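Local coordinates for protein AtGH3.15 acyl acid amido synthetase (Arabidopsis thaliana, PDB 6E1Q) that catalyses the ATP-dependent conjugation of glutamine to the auxin precursor indole-3-butyric acid and to the herbicide 2,4-DB, and possibly of cysteine to indole-3-butyric acid, at residues A[47-52]-A[60-65]; A[295-300]-A[319-324]; A[503-508]-A[580-585]. All coordinates share one frame; numbering follows the deposited sequence. Where two conformers were deposited one is given.

Contact 1: A[47-52]-A[60-65]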
loop_
_atom_site.group_PDB
_atom_site.type_symbol
_atom_site.label_atom_id
_atom_site.label_comp_id
_atom_site.label_asym_id
_atom_site.label_seq_id
_atom_site.Cartn_x
_atom_site.Cartn_y
_atom_site.Cartn_z
ATOM N N GLY A 47 7.582 25.572 22.359
ATOM C CA GLY A 47 6.537 26.556 22.160
ATOM C C GLY A 47 5.220 26.190 22.807
ATOM O O GLY A 47 4.416 27.080 23.115
ATOM N N PHE A 48 4.982 24.905 23.037
ATOM C CA PHE A 48 3.754 24.451 23.676
ATOM C C PHE A 48 3.944 24.009 25.118
ATOM O O PHE A 48 3.052 24.214 25.937
ATOM C CB PHE A 48 3.139 23.289 22.877
ATOM C CG PHE A 48 2.671 23.681 21.502
ATOM C CD1 PHE A 48 1.669 24.632 21.340
ATOM C CD2 PHE A 48 3.215 23.088 20.375
ATOM C CE1 PHE A 48 1.234 25.005 20.076
ATOM C CE2 PHE A 48 2.781 23.453 19.096
ATOM C CZ PHE A 48 1.789 24.413 18.948
ATOM N N LEU A 49 5.076 23.393 25.450
ATOM C CA LEU A 49 5.251 22.753 26.749
ATOM C C LEU A 49 6.156 23.532 27.690
ATOM O O LEU A 49 6.025 23.389 28.911
ATOM C CB LEU A 49 5.810 21.331 26.570
ATOM C CG LEU A 49 4.792 20.304 26.069
ATOM C CD1 LEU A 49 5.411 18.932 25.869
ATOM C CD2 LEU A 49 3.634 20.224 27.052
ATOM N N ASN A 50 7.063 24.349 27.147
ATOM C CA ASN A 50 8.004 25.144 27.938
ATOM C C ASN A 50 8.747 24.279 28.955
ATOM O O ASN A 50 9.018 24.699 30.082
ATOM C CB ASN A 50 7.299 26.318 28.621
ATOM C CG ASN A 50 6.775 27.343 27.624
ATOM O OD1 ASN A 50 5.577 27.387 27.332
ATOM N ND2 ASN A 50 7.673 28.174 27.101
ATOM N N GLY A 51 9.073 23.049 28.551
ATOM C CA GLY A 51 9.885 22.157 29.352
ATOM C C GLY A 51 9.138 21.062 30.086
ATOM O O GLY A 51 9.782 20.123 30.567
ATOM N N GLN A 52 7.813 21.156 30.194
ATOM C CA GLN A 52 7.042 20.102 30.840
ATOM C C GLN A 52 7.154 18.808 30.047
ATOM O O GLN A 52 7.208 18.819 28.813
ATOM C CB GLN A 52 5.575 20.513 30.962
ATOM C CG GLN A 52 5.353 21.878 31.595
ATOM C CD GLN A 52 5.415 21.842 33.107
ATOM O OE1 GLN A 52 6.397 21.385 33.690
ATOM N NE2 GLN A 52 4.361 22.326 33.753
ATOM N N LYS A 60 -3.103 18.711 27.243
ATOM C CA LYS A 60 -3.717 20.029 27.306
ATOM C C LYS A 60 -3.107 21.007 26.302
ATOM O O LYS A 60 -3.839 21.759 25.652
ATOM C CB LYS A 60 -3.592 20.586 28.726
ATOM C CG LYS A 60 -4.542 21.733 29.042
ATOM C CD LYS A 60 -3.812 22.964 29.577
ATOM C CE LYS A 60 -2.815 22.613 30.675
ATOM N NZ LYS A 60 -1.831 23.715 30.914
ATOM N N ASN A 61 -1.779 21.017 26.149
ATOM C CA ASN A 61 -1.118 22.131 25.472
ATOM C C ASN A 61 -0.633 21.831 24.058
ATOM O O ASN A 61 -0.388 22.773 23.301
ATOM C CB ASN A 61 0.086 22.620 26.284
ATOM C CG ASN A 61 -0.320 23.269 27.580
ATOM O OD1 ASN A 61 -1.454 23.727 27.725
ATOM N ND2 ASN A 61 0.605 23.322 28.531
ATOM N N VAL A 62 -0.452 20.573 23.693
ATOM C CA VAL A 62 0.062 20.222 22.358
ATOM C C VAL A 62 -1.133 19.980 21.459
ATOM O O VAL A 62 -1.974 19.128 21.763
ATOM C CB VAL A 62 0.978 18.994 22.426
ATOM C CG1 VAL A 62 1.369 18.546 21.018
ATOM C CG2 VAL A 62 2.215 19.308 23.283
ATOM N N PRO A 63 -1.259 20.700 20.342
ATOM C CA PRO A 63 -2.435 20.539 19.489
ATOM C C PRO A 63 -2.354 19.298 18.615
ATOM O O PRO A 63 -1.277 18.808 18.256
ATOM C CB PRO A 63 -2.413 21.813 18.636
ATOM C CG PRO A 63 -0.948 22.083 18.473
ATOM C CD PRO A 63 -0.318 21.698 19.796
ATOM N N VAL A 64 -3.530 18.792 18.262
ATOM C CA VAL A 64 -3.631 17.715 17.284
ATOM C C VAL A 64 -3.561 18.342 15.899
ATOM O O VAL A 64 -4.367 19.215 15.565
ATOM C CB VAL A 64 -4.927 16.911 17.474
ATOM C CG1 VAL A 64 -4.969 15.734 16.508
ATOM C CG2 VAL A 64 -5.030 16.422 18.911
ATOM N N VAL A 65 -2.601 17.896 15.088
ATOM C CA VAL A 65 -2.272 18.584 13.852
ATOM C C VAL A 65 -2.349 17.621 12.679
ATOM O O VAL A 65 -2.347 16.400 12.845
ATOM C CB VAL A 65 -0.874 19.223 13.919
ATOM C CG1 VAL A 65 -0.845 20.277 14.995
ATOM C CG2 VAL A 65 0.184 18.148 14.173
#
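Phe-48, in the last turn of helix 43-49, makes the main contact by laying its ring against Pro-63. The two side chains reach toward each other tip to tip, and CD of Pro-63 stands over the middle of one ring face, 3.5 Å from the Phe-48 ring centroid and 9° off the ring normal, a well-centred CH-pi contact. Pro-63 CG adds a second touch at the far end of the ring, 3.6 Å from Phe-48 CZ. A chi1 of -65° puts CG of Phe-48 beside the backbone N; CD1 of the ring meets the Asn-61 carbonyl oxygen obliquely, at 3.4 Å. Tyr-44, one turn back in helix 43-49, packs edge-to-face with the same ring. At the other end of the residue, the carbonyl oxygen of Phe-48 lies 3.4 Å from CB of Asn-61, bringing the two helix ends together where their CA atoms are nearest. Leu-49 follows with a smaller apolar contact: its branch point CG packs 3.9 Å from CG2 of Val-62, and both its methyls stay near that one methyl. Val-62 CG2 thus touches two successive residues, Phe-48 and Leu-49. Beyond Leu-49 the chain turns away, with Asn-50 and Gly-51, both at positive phi, in the middle of a type I' turn closed by Gln-52 N to Leu-49 O at 3.1 Å. Outside the pair, the Val-62 carbonyl accepts from Arg-403, and Val-65 makes backbone bonds to Arg-403 and Arg-405, tying the chain after helix 55-61 to the start of strand 404-416 and the residue before it. Two short consecutive helices of the GH3 N-terminal domain, 43-49 and 55-61, are packed here through their C-terminal ends, remote from the ligand sites.

Contact 2: A[295-300]-A[319-324]. With CFA ((2,4-dichlorophenoxy)acetic acid), chain C.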
loop_
_atom_site.group_PDB
_atom_site.type_symbol
_atom_site.label_atom_id
_atom_site.label_comp_id
_atom_site.label_asym_id
_atom_site.label_seq_id
_atom_site.Cartn_x
_atom_site.Cartn_y
_atom_site.Cartn_z
ATOM N N LYS A 295 6.464 -19.597 -0.324
ATOM C CA LYS A 295 5.565 -19.990 0.748
ATOM C C LYS A 295 4.465 -18.969 1.016
ATOM O O LYS A 295 3.486 -19.305 1.684
ATOM C CB LYS A 295 6.360 -20.231 2.039
ATOM C CG LYS A 295 7.410 -21.332 1.911
ATOM C CD LYS A 295 6.760 -22.629 1.455
ATOM C CE LYS A 295 7.792 -23.726 1.237
ATOM N NZ LYS A 295 7.181 -24.865 0.492
ATOM N N CYS A 296 4.587 -17.748 0.512
ATOM C CA CYS A 296 3.528 -16.768 0.691
ATOM C C CYS A 296 3.799 -15.603 -0.249
ATOM O O CYS A 296 4.889 -15.464 -0.808
ATOM C CB CYS A 296 3.441 -16.283 2.145
ATOM S SG CYS A 296 4.847 -15.293 2.636
ATOM N N ILE A 297 2.775 -14.778 -0.420
ATOM C CA ILE A 297 2.828 -13.585 -1.242
ATOM C C ILE A 297 2.468 -12.428 -0.332
ATOM O O ILE A 297 1.322 -12.328 0.116
ATOM C CB ILE A 297 1.870 -13.661 -2.430
ATOM C CG1 ILE A 297 2.292 -14.786 -3.372
ATOM C CG2 ILE A 297 1.792 -12.281 -3.116
ATOM C CD1 ILE A 297 1.207 -15.190 -4.331
ATOM N N GLU A 298 3.437 -11.550 -0.081
ATOM C CA GLU A 298 3.332 -10.502 0.922
ATOM C C GLU A 298 3.108 -9.171 0.222
ATOM O O GLU A 298 3.922 -8.765 -0.618
ATOM C CB GLU A 298 4.601 -10.460 1.784
ATOM C CG GLU A 298 4.676 -9.250 2.716
ATOM C CD GLU A 298 3.769 -9.380 3.946
ATOM O OE1 GLU A 298 3.630 -10.499 4.478
ATOM O OE2 GLU A 298 3.179 -8.363 4.368
ATOM N N SER A 299 2.001 -8.498 0.554
ATOM C CA SER A 299 1.714 -7.157 0.041
ATOM C C SER A 299 0.521 -6.589 0.791
ATOM O O SER A 299 -0.192 -7.304 1.498
ATOM C CB SER A 299 1.403 -7.174 -1.460
ATOM O OG SER A 299 0.134 -7.794 -1.684
ATOM N N ILE A 300 0.284 -5.297 0.591
ATOM C CA ILE A 300 -0.915 -4.676 1.143
ATOM C C ILE A 300 -2.130 -5.183 0.369
ATOM O O ILE A 300 -2.194 -5.072 -0.863
ATOM C CB ILE A 300 -0.801 -3.150 1.107
ATOM C CG1 ILE A 300 0.322 -2.717 2.057
ATOM C CG2 ILE A 300 -2.131 -2.500 1.499
ATOM C CD1 ILE A 300 0.735 -1.274 1.877
ATOM N N LEU A 319 -0.890 -20.121 -2.969
ATOM C CA LEU A 319 0.021 -19.448 -2.048
ATOM C C LEU A 319 -0.781 -18.464 -1.203
ATOM O O LEU A 319 -1.575 -17.687 -1.755
ATOM C CB LEU A 319 1.124 -18.709 -2.784
ATOM C CG LEU A 319 2.069 -19.610 -3.572
ATOM C CD1 LEU A 319 3.078 -18.767 -4.322
ATOM C CD2 LEU A 319 2.740 -20.554 -2.608
ATOM N N PRO A 320 -0.647 -18.485 0.121
ATOM C CA PRO A 320 -1.445 -17.567 0.935
ATOM C C PRO A 320 -0.997 -16.130 0.710
ATOM O O PRO A 320 0.197 -15.835 0.616
ATOM C CB PRO A 320 -1.189 -18.042 2.372
ATOM C CG PRO A 320 0.080 -18.803 2.315
ATOM C CD PRO A 320 0.171 -19.400 0.943
ATOM N N LEU A 321 -1.973 -15.245 0.558
ATOM C CA LEU A 321 -1.684 -13.819 0.492
ATOM C C LEU A 321 -1.570 -13.302 1.914
ATOM O O LEU A 321 -2.525 -13.415 2.697
ATOM C CB LEU A 321 -2.776 -13.072 -0.265
ATOM C CG LEU A 321 -3.260 -13.695 -1.573
ATOM C CD1 LEU A 321 -4.308 -12.794 -2.190
ATOM C CD2 LEU A 321 -2.092 -13.920 -2.533
ATOM N N THR A 322 -0.409 -12.764 2.265
ATOM C CA THR A 322 -0.205 -12.263 3.616
ATOM C C THR A 322 -0.023 -10.751 3.600
ATOM O O THR A 322 0.487 -10.175 2.638
ATOM C CB THR A 322 1.000 -12.935 4.294
ATOM O OG1 THR A 322 2.194 -12.686 3.535
ATOM C CG2 THR A 322 0.775 -14.435 4.393
ATOM N N SER A 323 -0.467 -10.110 4.678
ATOM C CA SER A 323 -0.255 -8.682 4.900
ATOM C C SER A 323 0.185 -8.569 6.357
ATOM O O SER A 323 -0.634 -8.647 7.281
ATOM C CB SER A 323 -1.514 -7.869 4.598
ATOM O OG SER A 323 -1.307 -6.486 4.856
ATOM N N SER A 324 1.484 -8.395 6.556
ATOM C CA SER A 324 2.080 -8.519 7.878
ATOM C C SER A 324 2.225 -7.198 8.617
ATOM O O SER A 324 2.384 -7.214 9.842
ATOM C CB SER A 324 3.467 -9.153 7.764
ATOM O OG SER A 324 3.355 -10.472 7.290
HETATM C C1 CFA C . 8.606 -8.824 1.857
HETATM C C2 CFA C . 8.173 -7.876 2.973
HETATM C "C1'" CFA C . 7.368 -6.098 1.600
HETATM C "C2'" CFA C . 6.337 -5.299 1.126
HETATM C "C3'" CFA C . 6.602 -4.340 0.179
HETATM C "C4'" CFA C . 7.880 -4.182 -0.291
HETATM C "C5'" CFA C . 8.916 -4.958 0.169
HETATM CL CL3 CFA C . 4.652 -5.458 1.692
HETATM C "C6'" CFA C . 8.655 -5.914 1.120
HETATM O O1 CFA C . 9.773 -9.294 1.846
HETATM O O2 CFA C . 7.800 -9.109 0.941
HETATM O "O1'" CFA C . 7.099 -7.076 2.564
HETATM CL CL4 CFA C . 8.183 -2.944 -1.511
#
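One of two pockets that hold (2,4-dichlorophenoxy)acetic acid in this GH3 enzyme is lined by Glu-298 and Ser-299, on a strand paired in parallel with the one leading to Ser-324. Glu-298 sends its CG to 3.3 Å from the ether oxygen O1' of the bound (2,4-dichlorophenoxy)acetic acid, while CA of Ser-299 faces the chlorine CL3. Starting with CG anti to the backbone N (chi1 171°), the Glu-298 chain bends at chi2 (76°), and its carboxylate crosses to the neighbouring segment. There OE1 accepts two hydroxyls, Thr-322 OG1 and Ser-324 OG, each at 2.8 Å and on opposite faces of the carboxylate plane. OE2 takes the backbone N of Ser-324 at 2.8 Å through its syn lone pair. Three donors thus grip the buried group and fix its rotation. Strands 297-298 and 321-327 belong to a beta-alpha-beta unit with helix 309-316, in the N-terminal domain of the ANL adenylating clan. Their ladder runs from Ile-297 N to Pro-320 O (3.0 Å), through Thr-322 N to Ile-297 O, to Ser-299 N with Thr-322 O (3.1 Å). On the face bearing Ile-297 and Leu-321, Ile-297 CD1 reaches CB of Leu-319 at 3.8 Å, the two side chains crossing at about a right angle, and Leu-321 CD2 at 4.0 Å, with that pair side by side; Leu-312 and Glu-313 of helix 309-316 cover Leu-321. Ser-323 CB rests against the carbonyl oxygen of Ser-299, and its OG is hydrogen-bonded to the hydroxyl of Tyr-348, an ATP-binding residue.

Contact 3: A[503-508]-A[580-585]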
loop_
_atom_site.group_PDB
_atom_site.type_symbol
_atom_site.label_atom_id
_atom_site.label_comp_id
_atom_site.label_asym_id
_atom_site.label_seq_id
_atom_site.Cartn_x
_atom_site.Cartn_y
_atom_site.Cartn_z
ATOM N N CYS A 503 -26.324 -4.252 -11.765
ATOM C CA CYS A 503 -25.076 -3.805 -11.144
ATOM C C CYS A 503 -25.141 -2.318 -10.818
ATOM O O CYS A 503 -24.759 -1.891 -9.721
ATOM C CB CYS A 503 -23.878 -4.082 -12.063
ATOM S SG CYS A 503 -23.426 -5.822 -12.098
ATOM N N CYS A 504 -25.609 -1.511 -11.776
ATOM C CA CYS A 504 -25.742 -0.079 -11.540
ATOM C C CYS A 504 -26.565 0.187 -10.292
ATOM O O CYS A 504 -26.163 0.963 -9.415
ATOM C CB CYS A 504 -26.393 0.596 -12.744
ATOM S SG CYS A 504 -25.378 0.676 -14.196
ATOM N N PHE A 505 -27.723 -0.470 -10.198
ATOM C CA PHE A 505 -28.597 -0.291 -9.045
ATOM C C PHE A 505 -27.920 -0.726 -7.751
ATOM O O PHE A 505 -28.086 -0.080 -6.708
ATOM C CB PHE A 505 -29.879 -1.081 -9.251
ATOM C CG PHE A 505 -30.713 -1.179 -8.036
ATOM C CD1 PHE A 505 -31.437 -0.081 -7.592
ATOM C CD2 PHE A 505 -30.781 -2.370 -7.320
ATOM C CE1 PHE A 505 -32.243 -0.166 -6.457
ATOM C CE2 PHE A 505 -31.569 -2.464 -6.176
ATOM C CZ PHE A 505 -32.305 -1.361 -5.745
ATOM N N THR A 506 -27.160 -1.822 -7.798
ATOM C CA THR A 506 -26.597 -2.378 -6.573
ATOM C C THR A 506 -25.554 -1.447 -5.982
ATOM O O THR A 506 -25.459 -1.321 -4.758
ATOM C CB THR A 506 -26.008 -3.760 -6.859
ATOM O OG1 THR A 506 -27.032 -4.571 -7.432
ATOM C CG2 THR A 506 -25.504 -4.433 -5.586
ATOM N N VAL A 507 -24.758 -0.794 -6.834
ATOM C CA VAL A 507 -23.897 0.287 -6.356
ATOM C C VAL A 507 -24.730 1.353 -5.661
ATOM O O VAL A 507 -24.423 1.776 -4.540
ATOM C CB VAL A 507 -23.092 0.910 -7.510
ATOM C CG1 VAL A 507 -22.147 1.983 -6.957
ATOM C CG2 VAL A 507 -22.305 -0.133 -8.258
ATOM N N GLU A 508 -25.788 1.821 -6.334
ATOM C CA GLU A 508 -26.587 2.914 -5.784
ATOM C C GLU A 508 -27.198 2.534 -4.450
ATOM O O GLU A 508 -27.196 3.331 -3.507
ATOM C CB GLU A 508 -27.698 3.305 -6.746
ATOM C CG GLU A 508 -27.228 3.955 -8.009
ATOM C CD GLU A 508 -28.328 4.763 -8.651
ATOM O OE1 GLU A 508 -29.341 4.157 -9.064
ATOM O OE2 GLU A 508 -28.186 5.999 -8.729
ATOM N N SER A 580 -28.624 2.681 -14.133
ATOM C CA SER A 580 -29.551 2.059 -13.199
ATOM C C SER A 580 -30.976 2.303 -13.673
ATOM O O SER A 580 -31.323 3.413 -14.078
ATOM C CB SER A 580 -29.350 2.624 -11.794
ATOM O OG SER A 580 -30.372 2.186 -10.907
ATOM N N ARG A 581 -31.801 1.261 -13.643
ATOM C CA ARG A 581 -33.201 1.403 -14.021
ATOM C C ARG A 581 -34.126 1.442 -12.819
ATOM O O ARG A 581 -35.337 1.557 -12.989
ATOM C CB ARG A 581 -33.619 0.271 -14.970
ATOM C CG ARG A 581 -33.078 0.415 -16.388
ATOM C CD ARG A 581 -32.881 1.882 -16.760
ATOM N NE ARG A 581 -32.300 2.051 -18.090
ATOM C CZ ARG A 581 -32.021 3.230 -18.640
ATOM N NH1 ARG A 581 -32.269 4.349 -17.972
ATOM N NH2 ARG A 581 -31.496 3.293 -19.857
ATOM N N LYS A 582 -33.591 1.349 -11.609
ATOM C CA LYS A 582 -34.415 1.376 -10.413
ATOM C C LYS A 582 -33.896 2.467 -9.491
ATOM O O LYS A 582 -32.700 2.770 -9.474
ATOM C CB LYS A 582 -34.414 0.010 -9.697
ATOM C CG LYS A 582 -35.056 -1.122 -10.510
ATOM C CD LYS A 582 -34.312 -2.441 -10.323
ATOM C CE LYS A 582 -34.590 -3.076 -8.970
ATOM N NZ LYS A 582 -33.599 -4.156 -8.630
ATOM N N ILE A 583 -34.809 3.074 -8.746
ATOM C CA ILE A 583 -34.430 4.116 -7.797
ATOM C C ILE A 583 -34.074 3.453 -6.472
ATOM O O ILE A 583 -34.814 2.571 -6.010
ATOM C CB ILE A 583 -35.548 5.161 -7.649
ATOM C CG1 ILE A 583 -35.835 5.810 -9.001
ATOM C CG2 ILE A 583 -35.178 6.227 -6.646
ATOM C CD1 ILE A 583 -37.066 5.274 -9.690
ATOM N N PRO A 584 -32.957 3.824 -5.842
ATOM C CA PRO A 584 -32.588 3.209 -4.560
ATOM C C PRO A 584 -33.528 3.637 -3.444
ATOM O O PRO A 584 -34.193 4.670 -3.508
ATOM C CB PRO A 584 -31.162 3.717 -4.317
ATOM C CG PRO A 584 -31.059 4.973 -5.115
ATOM C CD PRO A 584 -31.943 4.788 -6.313
ATOM N N SER A 585 -33.586 2.809 -2.407
ATOM C CA SER A 585 -34.498 3.065 -1.307
ATOM C C SER A 585 -33.919 4.095 -0.340
ATOM O O SER A 585 -32.702 4.248 -0.211
ATOM C CB SER A 585 -34.819 1.761 -0.574
ATOM O OG SER A 585 -33.628 1.121 -0.141
#
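Phe-505 and Lys-582 meet through a ring face. The lysine's CE stands over the ring centre, 4.1 Å from the Phe-505 centroid and 9° off the normal, and its NZ lies 4.0 Å from that centroid, 30° off the normal, in a cation-pi contact. The lysine chain, bent at chi2 and chi3, folds back across the ring, with CB 3.6 Å from Phe-505 CD1. The ring edge looks toward Ser-580 OG and the carbonyl oxygen of Ile-583. Deeper in, CB of Ser-580 packs 3.7 Å from CB of Cys-504. Ser-580 OG, anti to its backbone N (chi1 171°), lies close to two acceptors, 2.9 Å from Glu-508 OE1 and 2.8 Å from the carbonyl oxygen of Lys-582. The irregular chain after strand 574-579 is thereby laid against one side of helix 497-510 in the C-terminal domain, where that strand edges a four-stranded mixed sheet and the helix packs beside it, Cys-503 and Cys-504 touching Ile-530. Pro-584 closes the far end, its CG 4.1 Å from CB of Glu-508 and its CD 3.8 Å from OE1. In the second shell, Glu-502 forms a salt bridge with Lys-582 NZ and helps hold the ammonium near the ring. OE2 of Glu-508 is hydrogen-bonded to the Tyr-515 hydroxyl and salt-bridged to NE of Arg-519, both in helix 513-522; the arginine also touches Ser-580 and Pro-584.

Overall arrangement
The three contacts follow one another along the chain without overlapping and do not touch. Contacts 1 and 2 both fall in the N-terminal domain, yet their centres are about 41 Å apart and their nearest atoms about 21 Å. Contact 3, in the C-terminal part, lies about 35 Å from contact 2 and about 50 Å from contact 1, centre to centre. Only contact 2 reaches the ligand: it lies about 13 Å from the centre of the chain, beside one bound (2,4-dichlorophenoxy)acetic acid, with the side chain of Ile-300 about 6 Å from a second copy, in the pocket of the substrate-binding Phe-325 and Phe-332. Contacts 1 and 3 sit about 32 and 31 Å from that centre.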